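Local coordinates for putative branched chain amino acid ABC transporter, periplasmic amino acid-binding protein (Brucella ovis, PDB 4XFK) that probably serves as the periplasmic amino acid-binding component of an ABC transport system for leucine, isoleucine, valine, threonine and alanine, at residues L155-G169 with I183-V195. The protein carries 1 engineered substitution. Sequence-based numbering, arbitrary orientation.
With ACT (acetate ion), chain B.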
ATOM      1  N   LEU A 155      18.605 -15.428  -0.413  1.00 15.66           N
ATOM      2  CA  LEU A 155      17.423 -16.248  -0.657  1.00 16.18           C
ATOM      3  C   LEU A 155      17.800 -17.733  -0.749  1.00 18.19           C
ATOM      4  O   LEU A 155      18.409 -18.173  -1.728  1.00 20.23           O
ATOM      5  CB  LEU A 155      16.748 -15.813  -1.956  1.00 16.19           C
ATOM      6  CG  LEU A 155      15.436 -16.507  -2.321  1.00 17.07           C
ATOM      7  CD1 LEU A 155      14.314 -16.093  -1.374  1.00 18.48           C
ATOM      8  CD2 LEU A 155      15.061 -16.219  -3.767  1.00 18.11           C
ATOM      9  N   GLY A 156      17.443 -18.506   0.269  1.00 18.83           N
ATOM     10  CA  GLY A 156      17.697 -19.937   0.258  1.00 17.87           C
ATOM     11  C   GLY A 156      16.750 -20.685  -0.664  1.00 16.95           C
ATOM     12  O   GLY A 156      15.826 -20.098  -1.229  1.00 18.14           O
ATOM     13  N   GLU A 157      16.967 -21.987  -0.815  1.00 17.75           N
ATOM     14  CA  GLU A 157      16.200 -22.773  -1.774  1.00 19.19           C
ATOM     15  C   GLU A 157      14.832 -23.205  -1.276  1.00 17.58           C
ATOM     16  O   GLU A 157      14.003 -23.644  -2.068  1.00 19.27           O
ATOM     17  CB  GLU A 157      16.966 -24.029  -2.195  1.00 21.83           C
ATOM     18  CG  GLU A 157      18.332 -23.771  -2.803  1.00 24.20           C
ATOM     19  CD  GLU A 157      19.438 -23.774  -1.769  1.00 27.79           C
ATOM     20  OE1 GLU A 157      19.135 -23.585  -0.571  1.00 30.04           O
ATOM     21  OE2 GLU A 157      20.609 -23.977  -2.155  1.00 28.59           O
ATOM     22  N   ARG A 158      14.599 -23.100   0.030  1.00 17.22           N
ATOM     23  CA  ARG A 158      13.363 -23.607   0.612  1.00 15.66           C
ATOM     24  C   ARG A 158      12.550 -22.490   1.247  1.00 14.15           C
ATOM     25  O   ARG A 158      13.076 -21.685   2.019  1.00 14.33           O
ATOM     26  CB  ARG A 158      13.662 -24.694   1.642  1.00 16.36           C
ATOM     27  CG  ARG A 158      14.206 -25.983   1.029  1.00 17.34           C
ATOM     28  CD  ARG A 158      14.629 -26.990   2.087  1.00 18.13           C
ATOM     29  NE  ARG A 158      13.515 -27.537   2.860  1.00 20.49           N
ATOM     30  CZ  ARG A 158      12.776 -28.575   2.480  1.00 20.01           C
ATOM     31  NH1 ARG A 158      13.014 -29.176   1.322  1.00 21.27           N
ATOM     32  NH2 ARG A 158      11.790 -29.008   3.256  1.00 19.46           N
ATOM     33  N   ALA A 159      11.262 -22.449   0.929  1.00 14.09           N
ATOM     34  CA  ALA A 159      10.411 -21.373   1.410  1.00 12.84           C
ATOM     35  C   ALA A 159       9.069 -21.882   1.912  1.00 13.17           C
ATOM     36  O   ALA A 159       8.585 -22.936   1.491  1.00 14.01           O
ATOM     37  CB  ALA A 159      10.202 -20.336   0.321  1.00 11.97           C
ATOM     38  N   TYR A 160       8.484 -21.114   2.826  1.00 12.71           N
ATOM     39  CA  TYR A 160       7.128 -21.337   3.307  1.00 11.57           C
ATOM     40  C   TYR A 160       6.304 -20.115   2.901  1.00 11.15           C
ATOM     41  O   TYR A 160       6.845 -19.013   2.799  1.00 13.61           O
ATOM     42  CB  TYR A 160       7.139 -21.485   4.835  1.00 12.06           C
ATOM     43  CG  TYR A 160       5.889 -22.100   5.429  1.00 11.90           C
ATOM     44  CD1 TYR A 160       4.745 -21.347   5.633  1.00 12.78           C
ATOM     45  CD2 TYR A 160       5.867 -23.434   5.804  1.00 12.99           C
ATOM     46  CE1 TYR A 160       3.601 -21.912   6.177  1.00 13.69           C
ATOM     47  CE2 TYR A 160       4.738 -24.004   6.345  1.00 13.53           C
ATOM     48  CZ  TYR A 160       3.608 -23.242   6.531  1.00 14.19           C
ATOM     49  OH  TYR A 160       2.493 -23.835   7.074  1.00 16.14           O
ATOM     50  N   SER A 161       5.009 -20.305   2.670  1.00 10.98           N
ATOM     51  CA  SER A 161       4.089 -19.195   2.415  1.00 11.29           C
ATOM     52  C   SER A 161       2.982 -19.215   3.461  1.00 10.28           C
ATOM     53  O   SER A 161       2.296 -20.218   3.604  1.00 10.86           O
ATOM     54  CB  SER A 161       3.486 -19.325   1.013  1.00 12.42           C
ATOM     55  OG  SER A 161       2.462 -18.369   0.792  1.00 12.47           O
ATOM     56  N   ILE A 162       2.813 -18.120   4.196  1.00  9.10           N
ATOM     57  CA  ILE A 162       1.723 -18.028   5.165  1.00  8.72           C
ATOM     58  C   ILE A 162       0.976 -16.708   4.968  1.00  6.68           C
ATOM     59  O   ILE A 162       1.578 -15.641   5.010  1.00  8.14           O
ATOM     60  CB  ILE A 162       2.214 -18.220   6.630  1.00  8.42           C
ATOM     61  CG1 ILE A 162       1.031 -18.163   7.605  1.00  9.86           C
ATOM     62  CG2 ILE A 162       3.308 -17.213   6.992  1.00  9.66           C
ATOM     63  CD1 ILE A 162       1.358 -18.662   8.998  1.00 12.30           C
ATOM     64  N   ASN A 163      -0.329 -16.788   4.723  1.00  7.68           N
ATOM     65  CA  ASN A 163      -1.127 -15.605   4.414  1.00  7.96           C
ATOM     66  C   ASN A 163      -2.543 -15.689   4.940  1.00  8.34           C
ATOM     67  O   ASN A 163      -3.014 -16.757   5.333  1.00  8.21           O
ATOM     68  CB  ASN A 163      -1.155 -15.331   2.904  1.00  7.60           C
ATOM     69  CG  ASN A 163       0.222 -15.052   2.340  1.00  8.79           C
ATOM     70  OD1 ASN A 163       0.743 -13.949   2.477  1.00  9.88           O
ATOM     71  ND2 ASN A 163       0.825 -16.055   1.718  1.00  9.82           N
ATOM     72  N   GLN A 164      -3.197 -14.531   4.951  1.00  7.99           N
ATOM     73  CA  GLN A 164      -4.576 -14.374   5.383  1.00  7.14           C
ATOM     74  C   GLN A 164      -5.546 -14.842   4.303  1.00  7.47           C
ATOM     75  O   GLN A 164      -5.354 -14.563   3.117  1.00  7.63           O
ATOM     76  CB  GLN A 164      -4.835 -12.901   5.698  1.00  7.81           C
ATOM     77  CG  GLN A 164      -3.972 -12.346   6.835  1.00  7.55           C
ATOM     78  CD  GLN A 164      -3.837 -10.841   6.791  1.00  8.51           C
ATOM     79  OE1 GLN A 164      -4.082 -10.145   7.788  1.00 11.37           O
ATOM     80  NE2 GLN A 164      -3.426 -10.328   5.647  1.00  6.92           N
ATOM     81  N   ASN A 165      -6.603 -15.532   4.717  1.00  8.77           N
ATOM     82  CA  ASN A 165      -7.551 -16.072   3.754  1.00  9.43           C
ATOM     83  C   ASN A 165      -8.599 -15.040   3.322  1.00  9.11           C
ATOM     84  O   ASN A 165      -9.766 -15.099   3.729  1.00 10.36           O
ATOM     85  CB  ASN A 165      -8.210 -17.347   4.287  1.00 10.60           C
ATOM     86  CG  ASN A 165      -8.659 -18.272   3.172  1.00 11.33           C
ATOM     87  OD1 ASN A 165      -8.932 -17.824   2.055  1.00 11.97           O
ATOM     88  ND2 ASN A 165      -8.730 -19.569   3.465  1.00 13.31           N
ATOM     89  N   TYR A 166      -8.148 -14.085   2.512  1.00  8.70           N
ATOM     90  CA  TYR A 166      -9.020 -13.176   1.764  1.00  8.54           C
ATOM     91  C   TYR A 166      -8.274 -12.795   0.493  1.00  8.34           C
ATOM     92  O   TYR A 166      -7.160 -13.278   0.270  1.00  8.47           O
ATOM     93  CB  TYR A 166      -9.462 -11.948   2.580  1.00  7.92           C
ATOM     94  CG  TYR A 166      -8.439 -10.860   2.852  1.00  7.78           C
ATOM     95  CD1 TYR A 166      -7.353 -11.079   3.694  1.00  7.37           C
ATOM     96  CD2 TYR A 166      -8.604  -9.583   2.314  1.00  7.84           C
ATOM     97  CE1 TYR A 166      -6.445 -10.066   3.976  1.00  6.99           C
ATOM     98  CE2 TYR A 166      -7.704  -8.567   2.583  1.00  7.49           C
ATOM     99  CZ  TYR A 166      -6.624  -8.811   3.415  1.00  7.12           C
ATOM    100  OH  TYR A 166      -5.723  -7.808   3.704  1.00  7.17           O
ATOM    101  N   SER A 167      -8.873 -11.947  -0.342  1.00  8.61           N
ATOM    102  CA  SER A 167      -8.332 -11.679  -1.679  1.00  8.75           C
ATOM    103  C   SER A 167      -6.835 -11.372  -1.658  1.00  7.38           C
ATOM    104  O   SER A 167      -6.067 -11.944  -2.434  1.00  8.57           O
ATOM    105  CB  SER A 167      -9.103 -10.558  -2.384  1.00  9.87           C
ATOM    106  OG  SER A 167      -9.006  -9.358  -1.652  1.00 10.42           O
ATOM    107  N   TRP A 168      -6.418 -10.494  -0.749  1.00  7.38           N
ATOM    108  CA  TRP A 168      -5.015 -10.096  -0.672  1.00  7.57           C
ATOM    109  C   TRP A 168      -4.072 -11.274  -0.404  1.00  6.43           C
ATOM    110  O   TRP A 168      -3.090 -11.475  -1.124  1.00  6.69           O
ATOM    111  CB  TRP A 168      -4.836  -9.009   0.396  1.00  7.12           C
ATOM    112  CG  TRP A 168      -3.420  -8.862   0.873  1.00  6.68           C
ATOM    113  CD1 TRP A 168      -2.945  -9.161   2.121  1.00  6.95           C
ATOM    114  CD2 TRP A 168      -2.295  -8.391   0.119  1.00  6.36           C
ATOM    115  NE1 TRP A 168      -1.602  -8.899   2.193  1.00  6.50           N
ATOM    116  CE2 TRP A 168      -1.175  -8.430   0.979  1.00  5.77           C
ATOM    117  CE3 TRP A 168      -2.120  -7.960  -1.202  1.00  6.37           C
ATOM    118  CZ2 TRP A 168       0.104  -8.045   0.566  1.00  6.47           C
ATOM    119  CZ3 TRP A 168      -0.849  -7.568  -1.606  1.00  6.93           C
ATOM    120  CH2 TRP A 168       0.245  -7.617  -0.727  1.00  7.18           C
ATOM    121  N   GLY A 169      -4.364 -12.049   0.634  1.00  7.20           N
ATOM    122  CA  GLY A 169      -3.487 -13.140   1.014  1.00  7.27           C
ATOM    123  C   GLY A 169      -3.432 -14.248  -0.016  1.00  7.75           C
ATOM    124  O   GLY A 169      -2.381 -14.858  -0.237  1.00  8.42           O
ATOM    125  N   ILE A 183      12.533 -17.511  -9.934  1.00 14.82           N
ATOM    126  CA  ILE A 183      13.391 -16.878  -8.946  1.00 15.19           C
ATOM    127  C   ILE A 183      14.254 -17.910  -8.218  1.00 15.92           C
ATOM    128  O   ILE A 183      15.437 -17.678  -7.979  1.00 16.56           O
ATOM    129  CB  ILE A 183      12.594 -15.978  -7.996  1.00 15.32           C
ATOM    130  CG1 ILE A 183      11.821 -14.943  -8.822  1.00 16.89           C
ATOM    131  CG2 ILE A 183      13.527 -15.285  -7.021  1.00 16.39           C
ATOM    132  CD1 ILE A 183      11.123 -13.865  -8.009  1.00 17.76           C
ATOM    133  N   GLY A 184      13.683 -19.061  -7.892  1.00 17.96           N
ATOM    134  CA  GLY A 184      14.498 -20.150  -7.389  1.00 17.94           C
ATOM    135  C   GLY A 184      14.335 -20.541  -5.942  1.00 19.73           C
ATOM    136  O   GLY A 184      15.304 -20.607  -5.179  1.00 23.92           O
ATOM    137  N   TYR A 185      13.104 -20.827  -5.562  1.00 17.49           N
ATOM    138  CA  TYR A 185      12.849 -21.435  -4.274  1.00 16.81           C
ATOM    139  C   TYR A 185      11.764 -22.474  -4.475  1.00 18.02           C
ATOM    140  O   TYR A 185      11.005 -22.412  -5.445  1.00 18.51           O
ATOM    141  CB  TYR A 185      12.436 -20.383  -3.235  1.00 16.73           C
ATOM    142  CG  TYR A 185      11.344 -19.452  -3.715  1.00 14.21           C
ATOM    143  CD1 TYR A 185      10.006 -19.805  -3.596  1.00 12.55           C
ATOM    144  CD2 TYR A 185      11.649 -18.222  -4.296  1.00 12.65           C
ATOM    145  CE1 TYR A 185       9.000 -18.970  -4.043  1.00 12.60           C
ATOM    146  CE2 TYR A 185      10.648 -17.376  -4.744  1.00 12.70           C
ATOM    147  CZ  TYR A 185       9.329 -17.756  -4.614  1.00 12.26           C
ATOM    148  OH  TYR A 185       8.331 -16.927  -5.064  1.00 11.17           O
ATOM    149  N   GLU A 186      11.717 -23.450  -3.582  1.00 18.23           N
ATOM    150  CA  GLU A 186      10.612 -24.385  -3.559  1.00 20.20           C
ATOM    151  C   GLU A 186       9.675 -23.972  -2.442  1.00 18.87           C
ATOM    152  O   GLU A 186      10.113 -23.752  -1.311  1.00 19.29           O
ATOM    153  CB  GLU A 186      11.117 -25.806  -3.320  1.00 21.86           C
ATOM    154  CG  GLU A 186      10.010 -26.848  -3.277  1.00 26.20           C
ATOM    155  CD  GLU A 186      10.501 -28.227  -2.889  1.00 30.50           C
ATOM    156  OE1 GLU A 186      11.700 -28.527  -3.086  1.00 31.67           O
ATOM    157  OE2 GLU A 186       9.673 -29.011  -2.384  1.00 32.16           O
ATOM    158  N   VAL A 187       8.392 -23.852  -2.757  1.00 17.90           N
ATOM    159  CA  VAL A 187       7.399 -23.607  -1.725  1.00 18.15           C
ATOM    160  C   VAL A 187       7.084 -24.956  -1.082  1.00 18.98           C
ATOM    161  O   VAL A 187       6.241 -25.716  -1.567  1.00 20.81           O
ATOM    162  CB  VAL A 187       6.134 -22.916  -2.283  1.00 17.76           C
ATOM    163  CG1 VAL A 187       5.158 -22.610  -1.164  1.00 17.13           C
ATOM    164  CG2 VAL A 187       6.517 -21.625  -3.000  1.00 17.62           C
ATOM    165  N   VAL A 188       7.807 -25.256  -0.006  1.00 18.77           N
ATOM    166  CA  VAL A 188       7.744 -26.559   0.655  1.00 19.72           C
ATOM    167  C   VAL A 188       6.366 -26.811   1.247  1.00 18.84           C
ATOM    168  O   VAL A 188       5.838 -27.925   1.189  1.00 21.00           O
ATOM    169  CB  VAL A 188       8.798 -26.650   1.778  1.00 21.92           C
ATOM    170  CG1 VAL A 188       8.599 -27.905   2.619  1.00 22.68           C
ATOM    171  CG2 VAL A 188      10.198 -26.612   1.192  1.00 22.71           C
ATOM    172  N   ASP A 189       5.789 -25.766   1.828  1.00 17.92           N
ATOM    173  CA  ASP A 189       4.478 -25.875   2.434  1.00 18.69           C
ATOM    174  C   ASP A 189       3.861 -24.489   2.446  1.00 17.61           C
ATOM    175  O   ASP A 189       4.563 -23.490   2.283  1.00 17.79           O
ATOM    176  CB  ASP A 189       4.597 -26.456   3.851  1.00 21.23           C
ATOM    177  CG  ASP A 189       3.302 -27.063   4.354  1.00 24.42           C
ATOM    178  OD1 ASP A 189       2.319 -27.111   3.584  1.00 26.36           O
ATOM    179  OD2 ASP A 189       3.273 -27.509   5.524  1.00 26.35           O
ATOM    180  N   LYS A 190       2.546 -24.430   2.595  1.00 19.46           N
ATOM    181  CA  LYS A 190       1.849 -23.154   2.597  1.00 20.67           C
ATOM    182  C   LYS A 190       0.572 -23.225   3.416  1.00 19.57           C
ATOM    183  O   LYS A 190       0.003 -24.301   3.612  1.00 21.94           O
ATOM    184  CB  LYS A 190       1.556 -22.690   1.167  1.00 22.59           C
ATOM    185  CG  LYS A 190       0.669 -23.624   0.370  1.00 24.09           C
ATOM    186  CD  LYS A 190       0.761 -23.327  -1.120  1.00 25.89           C
ATOM    187  CE  LYS A 190       0.136 -24.445  -1.937  1.00 29.52           C
ATOM    188  NZ  LYS A 190       0.306 -24.219  -3.401  1.00 30.38           N
ATOM    189  N   THR A 191       0.134 -22.065   3.890  1.00 16.39           N
ATOM    190  CA  THR A 191      -1.018 -21.951   4.769  1.00 15.40           C
ATOM    191  C   THR A 191      -1.790 -20.678   4.468  1.00 12.92           C
ATOM    192  O   THR A 191      -1.194 -19.617   4.283  1.00 12.06           O
ATOM    193  CB  THR A 191      -0.562 -21.826   6.238  1.00 19.79           C
ATOM    194  OG1 THR A 191      -0.010 -23.069   6.670  1.00 23.02           O
ATOM    195  CG2 THR A 191      -1.721 -21.422   7.156  1.00 21.43           C
ATOM    196  N   LEU A 192      -3.113 -20.793   4.421  1.00 12.57           N
ATOM    197  CA  LEU A 192      -3.998 -19.643   4.511  1.00 11.95           C
ATOM    198  C   LEU A 192      -4.785 -19.775   5.804  1.00 12.96           C
ATOM    199  O   LEU A 192      -5.365 -20.832   6.078  1.00 17.12           O
ATOM    200  CB  LEU A 192      -4.971 -19.612   3.341  1.00 12.58           C
ATOM    201  CG  LEU A 192      -4.428 -19.344   1.943  1.00 12.90           C
ATOM    202  CD1 LEU A 192      -5.570 -19.447   0.945  1.00 14.71           C
ATOM    203  CD2 LEU A 192      -3.777 -17.975   1.866  1.00 13.11           C
ATOM    204  N   HIS A 193      -4.831 -18.709   6.588  1.00 10.45           N
ATOM    205  CA  HIS A 193      -5.499 -18.765   7.878  1.00 10.14           C
ATOM    206  C   HIS A 193      -6.567 -17.686   8.011  1.00 11.07           C
ATOM    207  O   HIS A 193      -6.637 -16.750   7.211  1.00 11.28           O
ATOM    208  CB  HIS A 193      -4.477 -18.673   9.020  1.00 10.61           C
ATOM    209  CG  HIS A 193      -3.629 -17.437   8.979  1.00  8.87           C
ATOM    210  ND1 HIS A 193      -4.118 -16.187   9.301  1.00  8.83           N
ATOM    211  CD2 HIS A 193      -2.325 -17.256   8.652  1.00  8.37           C
ATOM    212  CE1 HIS A 193      -3.150 -15.295   9.177  1.00  8.38           C
ATOM    213  NE2 HIS A 193      -2.053 -15.915   8.782  1.00  8.73           N
ATOM    214  N   GLU A 194      -7.407 -17.838   9.025  1.00 11.88           N
ATOM    215  CA  GLU A 194      -8.449 -16.870   9.316  1.00 12.91           C
ATOM    216  C   GLU A 194      -7.851 -15.481   9.491  1.00 12.26           C
ATOM    217  O   GLU A 194      -6.713 -15.333   9.945  1.00 11.62           O
ATOM    218  CB  GLU A 194      -9.221 -17.281  10.571  1.00 15.59           C
ATOM    219  N   VAL A 195      -8.628 -14.470   9.127  1.00 12.89           N
ATOM    220  CA  VAL A 195      -8.141 -13.100   9.106  1.00 11.81           C
ATOM    221  C   VAL A 195      -8.411 -12.382  10.421  1.00 11.01           C
ATOM    222  O   VAL A 195      -9.556 -12.287  10.868  1.00 13.61           O
ATOM    223  CB  VAL A 195      -8.790 -12.302   7.957  1.00 15.20           C
ATOM    224  CG1 VAL A 195      -8.143 -10.933   7.823  1.00 17.50           C
ATOM    225  CG2 VAL A 195      -8.684 -13.080   6.649  1.00 16.94           C
TER
HETATM  226  C   ACT B 500      -4.786  -5.284   1.648  1.00  8.13           C
HETATM  227  O   ACT B 500      -5.857  -5.821   2.015  1.00  7.53           O
HETATM  228  OXT ACT B 500      -4.813  -4.672   0.555  1.00  8.42           O
HETATM  229  CH3 ACT B 500      -3.550  -5.372   2.487  1.00  8.58           C
HETATM  230  O   HOH W   1      17.149 -19.568  -3.792  1.00 26.22           O
HETATM  231  O   HOH W   2      -0.049 -18.951   1.781  1.00 11.91           O
HETATM  232  O   HOH W   3      -8.050 -20.483   6.136  1.00 20.55           O
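Glu157 and Glu186 begin a parallel ladder in which main-chain bonds pass to and fro, from Glu186 N to Glu157 O (2.7 Å) through to Asn165 N and His193 O (2.8 Å). A beta bulge interrupts it: Ala159 faces Val187 but Ser161 faces Lys190; Val188 and Asp189 stand opposite the single Tyr160, and Val188 takes helix-like backbone angles.

Polar side chains add one direct link. The Tyr160 ring, swung over the neighbouring strand by a chi1 of -164° that sets CG opposite the backbone N, runs beside the Asp189 side chain with the carbonyl O of Asp189 over one face, and its OH hydrogen-bonds Thr191 OG1 at 2.6 Å. A water joins Asn163 ND2 to Thr191 O.

Van der Waals contacts complete the seam. Val188 CG2 sits centrally over a face of the Arg158 guanidinium, whose NH2 and NE hydrogen-bond the carbonyl oxygens of Ala211 and Asn212. Ile162 CG1 meets the edge of the His193 ring at CD2 (3.6 Å), while Asn163 O lies over a face. Leu155 CD2 packs on Ile183 CG2 (3.7 Å).

Together these strands and helix 167-184 make a beta-alpha-beta crossover, a building block of periplasmic binding proteins; strand 158-164 runs between strands 186-193 and 215-218, and Asn163 and Leu192 pack on the helix.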